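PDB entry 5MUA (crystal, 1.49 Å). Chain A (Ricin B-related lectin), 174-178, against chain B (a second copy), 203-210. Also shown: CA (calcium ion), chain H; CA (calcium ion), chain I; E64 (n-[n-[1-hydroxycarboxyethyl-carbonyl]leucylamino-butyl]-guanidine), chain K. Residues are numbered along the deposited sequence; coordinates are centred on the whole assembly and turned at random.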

ATOM      1  N   LEU A 174      -6.644   3.597  13.320  1.00 13.81           N
ATOM      2  CA  LEU A 174      -6.289   2.221  13.292  1.00 13.10           C
ATOM      3  C   LEU A 174      -7.390   1.381  12.660  1.00 13.14           C
ATOM      4  O   LEU A 174      -8.527   1.782  12.617  1.00 12.83           O
ATOM      5  N   SER A 175      -6.996   0.211  12.197  1.00 12.29           N
ATOM      6  CA  SER A 175      -7.864  -0.592  11.373  1.00 12.93           C
ATOM      7  C   SER A 175      -8.298  -1.882  11.971  1.00 11.71           C
ATOM      8  O   SER A 175      -9.288  -2.430  11.470  1.00 11.09           O
ATOM      9  N   ASP A 176      -7.588  -2.413  12.986  1.00 10.79           N
ATOM     10  CA  ASP A 176      -7.846  -3.791  13.439  1.00 10.94           C
ATOM     11  C   ASP A 176      -7.763  -3.849  14.953  1.00 12.04           C
ATOM     12  O   ASP A 176      -7.153  -3.008  15.577  1.00 12.75           O
ATOM     13  N   GLY A 177      -8.453  -4.827  15.540  1.00 11.99           N
ATOM     14  CA  GLY A 177      -8.594  -4.843  16.996  1.00 12.01           C
ATOM     15  C   GLY A 177      -7.565  -5.679  17.721  1.00 11.80           C
ATOM     16  O   GLY A 177      -7.481  -5.601  18.963  1.00 11.52           O
ATOM     17  N   LEU A 178      -6.835  -6.507  16.999  1.00 10.87           N
ATOM     18  CA  LEU A 178      -5.766  -7.379  17.570  1.00 11.65           C
ATOM     19  C   LEU A 178      -4.652  -7.481  16.540  1.00 11.65           C
ATOM     20  O   LEU A 178      -4.903  -7.771  15.372  1.00 11.08           O
TER
ATOM     21  N   SER B 203     -11.555 -11.631   7.972  1.00 11.20           N
ATOM     22  CA  SER B 203     -11.645 -10.656   9.012  1.00 11.37           C
ATOM     23  C   SER B 203     -10.286 -10.356   9.631  1.00 11.46           C
ATOM     24  O   SER B 203      -9.560 -11.280   9.947  1.00 11.40           O
ATOM     25  N   GLU B 204      -9.977  -9.070   9.771  1.00 10.65           N
ATOM     26  CA  GLU B 204      -8.652  -8.530  10.288  1.00 10.75           C
ATOM     27  C   GLU B 204      -7.442  -8.799   9.426  1.00 11.24           C
ATOM     28  O   GLU B 204      -6.680  -7.862   9.081  1.00 12.08           O
ATOM     29  N   ILE B 205      -7.210 -10.052   9.045  1.00 10.31           N
ATOM     30  CA  ILE B 205      -5.996 -10.463   8.415  1.00 11.12           C
ATOM     31  C   ILE B 205      -5.932 -10.033   6.923  1.00 10.71           C
ATOM     32  O   ILE B 205      -4.881  -9.759   6.408  1.00 11.53           O
ATOM     33  N   PHE B 206      -7.087  -9.983   6.294  1.00 10.34           N
ATOM     34  CA  PHE B 206      -7.201  -9.396   4.967  1.00 10.65           C
ATOM     35  C   PHE B 206      -8.624  -8.925   4.700  1.00 11.03           C
ATOM     36  O   PHE B 206      -9.393  -9.511   3.980  1.00 11.62           O
ATOM     37  N   ASP B 207      -8.926  -7.780   5.297  1.00 12.99           N
ATOM     38  CA  ASP B 207     -10.217  -7.151   5.330  1.00 11.59           C
ATOM     39  C   ASP B 207     -10.171  -5.739   4.654  1.00 11.71           C
ATOM     40  O   ASP B 207      -9.214  -5.455   3.912  1.00 11.36           O
ATOM     41  N   CYS B 208     -11.211  -4.913   4.817  1.00 11.68           N
ATOM     42  CA  CYS B 208     -11.344  -3.756   3.923  1.00 12.11           C
ATOM     43  C   CYS B 208     -10.088  -2.883   4.006  1.00 12.38           C
ATOM     44  O   CYS B 208      -9.614  -2.389   2.969  1.00 11.67           O
ATOM     45  N   ASP B 209      -9.528  -2.703   5.197  1.00 11.14           N
ATOM     46  CA  ASP B 209      -8.345  -1.915   5.286  1.00 12.73           C
ATOM     47  C   ASP B 209      -7.229  -2.442   4.393  1.00 11.98           C
ATOM     48  O   ASP B 209      -6.478  -1.647   3.808  1.00 11.33           O
ATOM     49  N   ASP B 210      -7.094  -3.743   4.290  1.00 11.02           N
ATOM     50  CA  ASP B 210      -6.010  -4.343   3.533  1.00 11.38           C
ATOM     51  C   ASP B 210      -6.263  -4.195   2.020  1.00 11.23           C
ATOM     52  O   ASP B 210      -5.385  -3.846   1.283  1.00 11.28           O
TER

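Carboxylates repel one another, yet protein interfaces often gather several of them around a metal ion, whose positive charge offsets the repulsion and links the oxygens. The contact between these two copies of a Ricin B-related lectin is a compact example. No hydrogen bond crosses directly from one stretch to the other, and the surface buried between them is a modest 216 Å², but two calcium ions are held jointly by residues of both chains.

A:Leu174 opens the walk without reaching the chain B stretch. Its side chain, with chi1 in p, instead meets the inhibitor E64, where CD1 of A:Leu174 lies 3.6 Å from N3 of the ligand.

A:Ser175 is the first residue to point toward the partner. Its p rotamer brings OG of A:Ser175 to 3.3 Å from OD1 of B:Asp209, but the hydroxyl donates its hydrogen bond within its own chain, to OD2 of A:Asp176 at 2.8 Å. The backbone is equally busy: O of A:Ser175 binds the calcium of chain I at 2.6 Å and accepts a hydrogen bond from N2 of E64 at 3.0 Å.

A:Asp176 is the centre of the arrangement. Also directed toward chain B, in the m rotamer, it grips the chain H calcium with both oxygens, OD1 of A:Asp176 at 2.6 Å and OD2 of A:Asp176 at 2.5 Å from the ion. The same OD1 lies 2.3 Å from the chain I calcium and thus bridges the two metals. It also packs against B:Glu204, with OD1 of A:Asp176 3.2 Å from CA of B:Glu204 and 3.6 Å from CB of B:Glu204. B:Asp209, p at chi1 and likewise pointing inward from the start of a helix, mirrors this behaviour: its OD1 and OD2 chelate the chain H ion at 2.4 and 2.6 Å, while OD2 of B:Asp209 also reaches the chain I ion at 2.3 Å. B:Asp207, again p and toward chain A, divides its oxygens, with OD1 2.4 Å from the chain H calcium and OD2 2.5 Å from the chain I calcium. Shared ligation of the chain H calcium accounts for OD2 of A:Asp176 lying 3.3 Å from OD1 of B:Asp209, a pair that is not hydrogen-bonded.

The remaining ligands complete each shell. For the chain H ion they are O of B:Glu204 and OD2 of B:Asp210, each at 2.4 Å, and water 3; for the chain I ion they are water 2 and O4 of E64, which lies 2.3 Å from the metal. Since SG of B:Cys208 is covalently joined to C2 of E64 at 1.9 Å, the inhibitor is itself anchored to chain B while touching chain A.

At A:Gly177 the contact thins. B:Glu204, m at chi1, has its CA-to-CB bond sideways to chain A's stretch, and its CG comes within 4.5 Å of N of A:Gly177. Water 1 spans the gap, donating to OE2 of B:Glu204 at 2.8 Å and accepting a weak bond from N of A:Gly177 at 2.9 Å. A:Leu178, t at chi1 with its CA-to-CB bond sideways, has no contact with the chain B stretch.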

ATOM      1  CB  LEU A 174      -5.955   1.655  14.685  1.00 14.20           C
ATOM      2  CG  LEU A 174      -7.036   1.750  15.794  1.00 17.35           C
ATOM      3  CD1 LEU A 174      -6.924   0.516  16.675  1.00 18.75           C
ATOM      4  CD2 LEU A 174      -6.776   2.953  16.737  1.00 20.56           C
ATOM      5  CB  SER A 175      -7.231  -0.825  10.010  1.00 14.05           C
ATOM      6  OG  SER A 175      -6.043  -1.587  10.071  1.00 12.72           O
ATOM      7  CB  ASP A 176      -6.871  -4.750  12.808  1.00 10.04           C
ATOM      8  CG  ASP A 176      -7.021  -4.830  11.265  1.00 10.07           C
ATOM      9  OD1 ASP A 176      -8.004  -5.449  10.804  1.00  8.71           O
ATOM     10  OD2 ASP A 176      -6.153  -4.327  10.512  1.00 11.20           O
ATOM     11  CB  LEU A 178      -6.272  -8.771  17.865  1.00 12.12           C
ATOM     12  CG  LEU A 178      -5.308  -9.635  18.675  1.00 13.03           C
ATOM     13  CD1 LEU A 178      -5.050  -9.015  20.053  1.00 12.81           C
ATOM     14  CD2 LEU A 178      -5.735 -11.097  18.772  1.00 14.21           C
TER
ATOM     15  CB  SER B 203     -12.623 -11.115  10.076  1.00 13.40           C
ATOM     16  OG  SER B 203     -12.858 -10.059  10.980  1.00 12.99           O
ATOM     17  CB  GLU B 204      -8.406  -8.945  11.728  1.00 11.68           C
ATOM     18  CG  GLU B 204      -9.307  -8.247  12.774  1.00 12.71           C
ATOM     19  CD  GLU B 204     -10.741  -8.771  12.807  1.00 13.83           C
ATOM     20  OE1 GLU B 204     -10.937 -10.000  12.638  1.00 13.63           O
ATOM     21  OE2 GLU B 204     -11.638  -7.926  13.037  1.00 14.94           O
ATOM     22  CB  ILE B 205      -5.831 -11.977   8.629  1.00 11.65           C
ATOM     23  CG1 ILE B 205      -4.425 -12.443   8.314  1.00 11.77           C
ATOM     24  CG2 ILE B 205      -6.881 -12.808   7.844  1.00 10.75           C
ATOM     25  CD1 ILE B 205      -3.283 -11.779   9.094  1.00 12.36           C
ATOM     26  CB  PHE B 206      -6.689 -10.323   3.878  1.00 11.63           C
ATOM     27  CG  PHE B 206      -6.138  -9.550   2.726  1.00 11.58           C
ATOM     28  CD1 PHE B 206      -4.823  -9.068   2.765  1.00 11.14           C
ATOM     29  CD2 PHE B 206      -6.925  -9.271   1.648  1.00 12.02           C
ATOM     30  CE1 PHE B 206      -4.267  -8.326   1.738  1.00 11.61           C
ATOM     31  CE2 PHE B 206      -6.385  -8.481   0.613  1.00 13.29           C
ATOM     32  CZ  PHE B 206      -5.077  -8.025   0.652  1.00 12.81           C
ATOM     33  CB  ASP B 207     -10.909  -7.276   6.666  1.00 10.95           C
ATOM     34  CG  ASP B 207     -10.149  -6.612   7.813  1.00 11.55           C
ATOM     35  OD1 ASP B 207      -8.977  -6.167   7.568  1.00  9.44           O
ATOM     36  OD2 ASP B 207     -10.792  -6.419   8.883  1.00 12.44           O
ATOM     37  CB  CYS B 208     -12.520  -2.923   4.265  1.00 12.87           C
ATOM     38  SG  CYS B 208     -12.678  -2.268   5.946  1.00 13.83           S
ATOM     39  CB  ASP B 209      -7.884  -1.669   6.723  1.00 11.43           C
ATOM     40  CG  ASP B 209      -7.523  -2.963   7.492  1.00 12.37           C
ATOM     41  OD1 ASP B 209      -6.365  -3.422   7.389  1.00 11.22           O
ATOM     42  OD2 ASP B 209      -8.463  -3.502   8.136  1.00 12.79           O
ATOM     43  CB  ASP B 210      -5.828  -5.792   3.938  1.00 11.46           C
ATOM     44  CG  ASP B 210      -5.491  -5.900   5.396  1.00 11.43           C
ATOM     45  OD1 ASP B 210      -4.369  -5.468   5.743  1.00 11.54           O
ATOM     46  OD2 ASP B 210      -6.396  -6.278   6.167  1.00 10.61           O
TER
HETATM   47 CA    CA H 306      -6.876  -5.557   8.427  1.00 10.34          CA
HETATM   48 CA    CA I 307      -9.819  -4.346   9.833  0.50  9.06          CA
HETATM   49  C1  E64 K 302     -14.555  -4.325   5.984  1.00 14.15           C
HETATM   50  O1  E64 K 302     -13.935  -5.365   5.778  1.00 15.07           O
HETATM   51  O2  E64 K 302     -15.659  -4.033   5.422  1.00 15.09           O
HETATM   52  C2  E64 K 302     -13.939  -3.293   6.840  1.00 14.41           C
HETATM   53  C3  E64 K 302     -13.352  -3.946   8.093  1.00 14.65           C
HETATM   54  O3  E64 K 302     -14.572  -4.276   8.737  1.00 15.52           O
HETATM   55  C4  E64 K 302     -12.568  -3.002   8.928  1.00 14.06           C
HETATM   56  O4  E64 K 302     -11.381  -2.978   8.890  1.00 16.03           O
HETATM   57  N1  E64 K 302     -13.220  -2.130   9.627  1.00 14.33           N
HETATM   58  C6  E64 K 302     -12.620  -1.129  10.496  1.00 15.23           C
HETATM   59  C7  E64 K 302     -12.581   0.324  10.060  1.00 14.75           C
HETATM   60  C8  E64 K 302     -12.028   0.549   8.660  1.00 14.67           C
HETATM   61  C9  E64 K 302     -10.510   0.360   8.659  1.00 14.63           C
HETATM   62  C10 E64 K 302     -12.387   1.917   8.265  1.00 15.27           C
HETATM   63  C11 E64 K 302     -12.858  -1.312  11.979  1.00 21.39           C
HETATM   64  O5  E64 K 302     -13.900  -0.845  12.410  1.00 23.94           O
HETATM   65  N2  E64 K 302     -12.004  -1.933  12.755  1.00 26.44           N
HETATM   66  C12 E64 K 302     -12.082  -1.954  14.230  1.00 26.90           C
HETATM   67  C13 E64 K 302     -10.847  -1.284  14.820  1.00 25.64           C
HETATM   68  C14 E64 K 302     -10.714  -1.382  16.362  1.00 24.69           C
HETATM   69  C15 E64 K 302     -10.628   0.014  16.976  1.00 22.55           C
HETATM   70  N3  E64 K 302     -10.100  -0.105  18.340  1.00 23.53           N
HETATM   71  C16 E64 K 302      -9.750   0.897  19.128  1.00 24.11           C
HETATM   72  N4  E64 K 302     -10.012   2.172  18.783  1.00 22.51           N
HETATM   73  N5  E64 K 302      -9.064   0.611  20.283  1.00 24.41           N
HETATM   74  O   HOH W   1     -10.926  -5.505  14.212  1.00 14.10           O
HETATM   75  O   HOH W   2     -11.570  -4.865  11.593  1.00 13.20           O
HETATM   76  O   HOH W   3      -4.386  -5.652   8.357  1.00 10.53           O